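Local coordinates for UPF0311 protein CA_C3321 (Clostridium acetobutylicum ATCC 824, PDB 3G7G) that is of unknown function but folds into a closed eight-stranded antiparallel beta barrel of the DUF3237 (UPF0311) family, at residues I79-D82 / A86-I89. Residues are numbered along the deposited sequence; the frame is centred on the assembly and turned at random.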
loop_
_atom_site.group_PDB
_atom_site.type_symbol
_atom_site.label_atom_id
_atom_site.label_comp_id
_atom_site.label_asym_id
_atom_site.label_seq_id
_atom_site.Cartn_x
_atom_site.Cartn_y
_atom_site.Cartn_z
ATOM N N ILE A 79 -15.440 7.677 -11.712
ATOM C CA ILE A 79 -16.428 8.637 -12.136
ATOM C C ILE A 79 -16.203 8.875 -13.605
ATOM O O ILE A 79 -15.114 8.656 -14.120
ATOM C CB ILE A 79 -16.383 9.945 -11.330
ATOM C CG1 ILE A 79 -15.040 10.642 -11.375
ATOM C CG2 ILE A 79 -16.637 9.693 -9.852
ATOM C CD1 ILE A 79 -15.046 11.886 -10.504
ATOM N N ARG A 80 -17.267 9.288 -14.275
ATOM C CA ARG A 80 -17.242 9.675 -15.646
ATOM C C ARG A 80 -17.756 11.082 -15.710
ATOM O O ARG A 80 -18.869 11.344 -15.275
ATOM C CB ARG A 80 -18.171 8.797 -16.433
ATOM C CG ARG A 80 -18.305 9.228 -17.888
ATOM C CD ARG A 80 -18.140 8.061 -18.773
ATOM N NE ARG A 80 -16.786 8.056 -19.256
ATOM C CZ ARG A 80 -16.008 6.995 -19.337
ATOM N NH1 ARG A 80 -16.394 5.800 -18.890
ATOM N NH2 ARG A 80 -14.798 7.159 -19.813
ATOM N N LEU A 81 -16.950 11.974 -16.271
ATOM C CA LEU A 81 -17.354 13.337 -16.457
ATOM C C LEU A 81 -18.142 13.524 -17.751
ATOM O O LEU A 81 -18.079 12.709 -18.665
ATOM C CB LEU A 81 -16.144 14.255 -16.443
ATOM C CG LEU A 81 -15.318 14.261 -15.166
ATOM C CD1 LEU A 81 -14.386 15.478 -15.187
ATOM C CD2 LEU A 81 -16.237 14.307 -13.964
ATOM N N ASP A 82 -18.845 14.641 -17.808
ATOM C CA ASP A 82 -19.726 14.955 -18.899
ATOM C C ASP A 82 -18.981 15.228 -20.220
ATOM O O ASP A 82 -19.583 15.161 -21.258
ATOM C CB ASP A 82 -20.609 16.150 -18.523
ATOM C CG ASP A 82 -19.804 17.401 -18.228
ATOM O OD1 ASP A 82 -18.545 17.283 -18.109
ATOM O OD2 ASP A 82 -20.432 18.487 -18.099
ATOM N N ALA A 86 -12.720 9.792 -17.727
ATOM C CA ALA A 86 -12.902 9.005 -16.531
ATOM C C ALA A 86 -11.822 9.320 -15.520
ATOM O O ALA A 86 -10.724 9.740 -15.866
ATOM C CB ALA A 86 -12.871 7.513 -16.869
ATOM N N ILE A 87 -12.155 9.098 -14.252
ATOM C CA ILE A 87 -11.218 9.185 -13.138
ATOM C C ILE A 87 -11.491 8.022 -12.223
ATOM O O ILE A 87 -12.608 7.830 -11.789
ATOM C CB ILE A 87 -11.405 10.495 -12.322
ATOM C CG1 ILE A 87 -11.288 11.719 -13.243
ATOM C CG2 ILE A 87 -10.328 10.602 -11.196
ATOM C CD1 ILE A 87 -12.434 12.626 -13.249
ATOM N N TYR A 88 -10.435 7.274 -11.930
ATOM C CA TYR A 88 -10.444 6.172 -11.011
ATOM C C TYR A 88 -9.909 6.662 -9.665
ATOM O O TYR A 88 -8.839 7.294 -9.584
ATOM C CB TYR A 88 -9.582 5.059 -11.569
ATOM C CG TYR A 88 -9.393 3.946 -10.613
ATOM C CD1 TYR A 88 -10.481 3.172 -10.192
ATOM C CD2 TYR A 88 -8.138 3.657 -10.104
ATOM C CE1 TYR A 88 -10.313 2.133 -9.274
ATOM C CE2 TYR A 88 -7.962 2.618 -9.213
ATOM C CZ TYR A 88 -9.054 1.873 -8.790
ATOM O OH TYR A 88 -8.866 0.837 -7.911
ATOM N N ILE A 89 -10.658 6.380 -8.617
ATOM C CA ILE A 89 -10.417 6.946 -7.296
ATOM C C ILE A 89 -10.167 5.822 -6.311
ATOM O O ILE A 89 -10.941 4.892 -6.279
ATOM C CB ILE A 89 -11.659 7.724 -6.796
ATOM C CG1 ILE A 89 -12.073 8.739 -7.833
ATOM C CG2 ILE A 89 -11.398 8.425 -5.432
ATOM C CD1 ILE A 89 -13.051 9.715 -7.358
#
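I79 and I87 form an antiparallel hydrogen-bonded pair near the turn of a beta hairpin. I79 N donates to I87 O at 2.8 Å, and I87 N returns a bond to I79 O at 3.0 Å. I79 O also receives a CA-H contact from A86, so this oxygen meets two groups of the facing strand.

The apolar contacts lie on the face that carries I79 and I87. CG1 of I79 sits between its own N and carbonyl carbon (chi1 58°) and meets I87 CB at 3.8 Å. I87 CD1 reaches both I79 CG1 and L81 CG, each at 3.8 Å. I79 CD1 and I89 CD1 touch more loosely, at 4.3 Å.

On the other face, R80 and A86 form a non-hydrogen-bonded pair. The R80 chain bends at chi2 and chi3 and lays one guanidinium face over A86 CB, with NH2 3.5 Å from that methyl. NH2 makes a hydrogen bond to G84 O in the turn; against the methyl it only packs.

I79 and I87 touch F51, while I27 of the second subunit packs on R80 and A86. The hairpin joins strands 71-81 and 86-96 of the barrel. Strand 53-65 flanks it beside strand 71-81, and strand 117-126 beside strand 86-96.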